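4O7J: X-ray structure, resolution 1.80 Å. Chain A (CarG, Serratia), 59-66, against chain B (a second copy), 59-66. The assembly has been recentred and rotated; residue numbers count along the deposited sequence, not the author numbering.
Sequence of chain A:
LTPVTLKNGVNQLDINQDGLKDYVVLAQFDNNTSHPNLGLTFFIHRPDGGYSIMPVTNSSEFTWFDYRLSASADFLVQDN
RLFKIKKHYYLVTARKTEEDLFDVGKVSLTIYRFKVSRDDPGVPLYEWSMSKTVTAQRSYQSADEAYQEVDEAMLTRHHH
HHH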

# COMPACT_ATOMS: atom_id res chain seq x y z
N SER A 59 -9.95 8.79 0.47
CA SER A 59 -9.73 7.69 -0.49
C SER A 59 -9.75 6.34 0.24
O SER A 59 -9.50 6.26 1.43
CB SER A 59 -8.38 7.85 -1.21
OG SER A 59 -8.01 6.70 -1.97
N SER A 60 -10.00 5.27 -0.51
CA SER A 60 -9.94 3.94 0.05
C SER A 60 -8.56 3.30 -0.11
O SER A 60 -8.31 2.19 0.38
CB SER A 60 -10.99 3.08 -0.65
OG SER A 60 -10.99 1.80 -0.01
N GLU A 61 -7.70 3.99 -0.80
CA GLU A 61 -6.34 3.52 -1.10
C GLU A 61 -5.34 3.78 0.04
O GLU A 61 -5.58 4.61 0.91
CB GLU A 61 -5.80 4.25 -2.30
CG GLU A 61 -6.43 3.91 -3.65
CD GLU A 61 -5.64 2.79 -4.40
OE1 GLU A 61 -4.43 2.52 -4.09
OE2 GLU A 61 -6.25 2.20 -5.33
N PHE A 62 -4.19 3.07 0.00
CA PHE A 62 -3.13 3.27 0.97
C PHE A 62 -1.76 3.60 0.36
O PHE A 62 -0.80 3.73 1.10
CB PHE A 62 -2.99 2.03 1.88
CG PHE A 62 -4.13 1.92 2.89
CD1 PHE A 62 -5.36 1.48 2.47
CD2 PHE A 62 -3.98 2.36 4.15
CE1 PHE A 62 -6.42 1.35 3.36
CE2 PHE A 62 -5.03 2.28 5.06
CZ PHE A 62 -6.25 1.80 4.65
N THR A 63 -1.72 3.68 -0.97
CA THR A 63 -0.54 4.24 -1.69
C THR A 63 -0.96 5.49 -2.48
O THR A 63 -1.95 5.45 -3.23
CB THR A 63 0.06 3.13 -2.57
OG1 THR A 63 0.39 2.04 -1.73
CG2 THR A 63 1.25 3.59 -3.34
N TRP A 64 -0.15 6.55 -2.37
CA TRP A 64 -0.29 7.77 -3.12
C TRP A 64 0.42 7.66 -4.46
O TRP A 64 1.64 7.61 -4.51
CB TRP A 64 0.30 8.98 -2.35
CG TRP A 64 -0.29 9.25 -1.02
CD1 TRP A 64 -0.06 8.54 0.12
CD2 TRP A 64 -1.16 10.32 -0.67
NE1 TRP A 64 -0.78 9.05 1.15
CE2 TRP A 64 -1.50 10.14 0.70
CE3 TRP A 64 -1.71 11.42 -1.37
CZ2 TRP A 64 -2.26 11.07 1.42
CZ3 TRP A 64 -2.58 12.29 -0.68
CH2 TRP A 64 -2.83 12.13 0.70
N PHE A 65 -0.35 7.64 -5.56
CA PHE A 65 0.21 7.47 -6.86
C PHE A 65 0.19 8.78 -7.66
O PHE A 65 -0.77 9.60 -7.55
CB PHE A 65 -0.57 6.40 -7.65
CG PHE A 65 -0.26 4.99 -7.24
CD1 PHE A 65 0.91 4.38 -7.59
CD2 PHE A 65 -1.20 4.29 -6.53
CE1 PHE A 65 1.16 3.07 -7.28
CE2 PHE A 65 -0.94 2.97 -6.15
CZ PHE A 65 0.23 2.37 -6.54
N ASP A 66 1.17 8.92 -8.50
CA ASP A 66 1.12 9.90 -9.57
C ASP A 66 0.19 9.41 -10.68
O ASP A 66 -0.15 8.21 -10.72
CB ASP A 66 2.51 10.34 -10.03
CG ASP A 66 3.16 9.38 -11.02
OD1 ASP A 66 2.48 8.68 -11.79
OD2 ASP A 66 4.41 9.30 -10.98
N SER B 59 -8.85 -6.05 -7.79
CA SER B 59 -8.97 -4.91 -6.91
C SER B 59 -8.10 -3.75 -7.40
O SER B 59 -7.12 -3.93 -8.11
CB SER B 59 -8.52 -5.30 -5.51
OG SER B 59 -8.44 -4.18 -4.67
N SER B 60 -8.46 -2.53 -7.00
CA SER B 60 -7.63 -1.37 -7.34
C SER B 60 -6.65 -1.05 -6.17
O SER B 60 -5.89 -0.07 -6.23
CB SER B 60 -8.55 -0.18 -7.65
OG SER B 60 -9.14 0.27 -6.45
N GLU B 61 -6.72 -1.82 -5.12
CA GLU B 61 -5.87 -1.67 -3.91
C GLU B 61 -4.47 -2.31 -4.11
O GLU B 61 -4.30 -3.18 -4.98
CB GLU B 61 -6.49 -2.42 -2.72
CG GLU B 61 -7.75 -1.80 -2.11
CD GLU B 61 -7.45 -0.91 -0.88
OE1 GLU B 61 -6.32 -0.95 -0.32
OE2 GLU B 61 -8.36 -0.16 -0.47
N PHE B 62 -3.51 -1.91 -3.25
CA PHE B 62 -2.19 -2.46 -3.28
C PHE B 62 -1.76 -3.05 -1.96
O PHE B 62 -0.57 -3.47 -1.81
CB PHE B 62 -1.16 -1.41 -3.78
CG PHE B 62 -1.27 -1.13 -5.25
CD1 PHE B 62 -2.31 -0.35 -5.72
CD2 PHE B 62 -0.41 -1.66 -6.12
CE1 PHE B 62 -2.46 -0.10 -7.07
CE2 PHE B 62 -0.54 -1.47 -7.48
CZ PHE B 62 -1.55 -0.70 -7.95
N THR B 63 -2.68 -3.08 -1.00
CA THR B 63 -2.47 -3.76 0.25
C THR B 63 -3.58 -4.80 0.53
O THR B 63 -4.76 -4.51 0.38
CB THR B 63 -2.37 -2.71 1.41
OG1 THR B 63 -1.27 -1.84 1.18
CG2 THR B 63 -2.14 -3.38 2.77
N TRP B 64 -3.17 -6.01 0.88
CA TRP B 64 -4.06 -7.14 1.21
C TRP B 64 -4.40 -7.08 2.69
O TRP B 64 -3.57 -7.39 3.51
CB TRP B 64 -3.42 -8.49 0.92
CG TRP B 64 -3.01 -8.73 -0.48
CD1 TRP B 64 -1.96 -8.18 -1.14
CD2 TRP B 64 -3.65 -9.63 -1.41
NE1 TRP B 64 -1.91 -8.65 -2.44
CE2 TRP B 64 -2.93 -9.55 -2.63
CE3 TRP B 64 -4.79 -10.44 -1.35
CZ2 TRP B 64 -3.31 -10.28 -3.77
CZ3 TRP B 64 -5.15 -11.19 -2.47
CH2 TRP B 64 -4.40 -11.13 -3.64
N PHE B 65 -5.65 -6.71 3.01
CA PHE B 65 -6.08 -6.63 4.40
C PHE B 65 -6.94 -7.87 4.82
O PHE B 65 -7.62 -8.51 3.98
CB PHE B 65 -6.94 -5.39 4.55
CG PHE B 65 -6.15 -4.11 4.55
CD1 PHE B 65 -5.45 -3.77 5.64
CD2 PHE B 65 -6.17 -3.26 3.46
CE1 PHE B 65 -4.73 -2.59 5.67
CE2 PHE B 65 -5.42 -2.09 3.46
CZ PHE B 65 -4.73 -1.76 4.55
N ASP B 66 -6.80 -8.20 6.09
CA ASP B 66 -7.68 -9.11 6.78
C ASP B 66 -9.04 -8.39 6.96
O ASP B 66 -9.09 -7.20 6.81
CB ASP B 66 -7.11 -9.51 8.14
CG ASP B 66 -5.77 -10.21 8.08
OD1 ASP B 66 -5.33 -10.58 7.00
OD2 ASP B 66 -5.14 -10.46 9.14
O HOH W 1 -4.08 0.75 -1.79
O HOH W 2 -1.35 0.30 -0.68

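Two carboxyl-to-carbonyl approaches of exceptional shortness mark this contact: Glu61(A) OE2 lies 2.5 Å from Ser60(B) O, and Ser60(A) O lies 2.5 Å from Glu61(B) OE2. Two oxygens this close would repel unless a proton lay between them, so each acid group is probably protonated and donating.

The backbones meet with near twofold symmetry, the CA atoms of Glu61(A) and Glu61(B) facing each other at 5.9 Å, while Phe62 of each copy falls nearest Thr63 of the other, CA to CA at 7.1 Å. Each Glu61 CA-to-CB bond points sideways, yet the side chain, with chi1 in m and chi2 between wells near -94°, brings its carboxyl end to the partner. The rule is that a sideways start need not keep a long side chain from its target. Within each chain a hydrogen bond from Glu61 N to Ser59 OG, 3.0 Å long, links the two residues flanking Ser60. Ser60 differs between copies: its chi1 is t in chain A and p in chain B, and Ser60(A) OG sits 3.3 Å from Glu61(B) OE2, at best a weak bond.

Two waters make polar atoms of both chains share one partner. Water 1 donates to Glu61(A) OE1 (2.9 Å) and Glu61(B) OE1 (3.2 Å) and accepts from Phe62(A) N (2.9 Å) and Phe62(B) N (3.1 Å), so a single water serves both copies alike. Water 2 bridges Thr63(A) OG1 (2.7 Å) and Thr63(B) OG1 (2.8 Å).

Aromatic packing completes the pattern. Phe65(B) turns its edge to the face of Phe62(A), CE2 to CE1 at 3.6 Å, and Phe65(A) CE2 approaches Phe62(B) CE1 at 3.5 Å in the same way. Edge hydrogens, slightly positive, suit the electron-rich face. The Phe62(A) ring edge meets an acid oxygen, CD1 to Glu61(B) OE1 at 3.8 Å, so one ring serves apolar and polar neighbours at once.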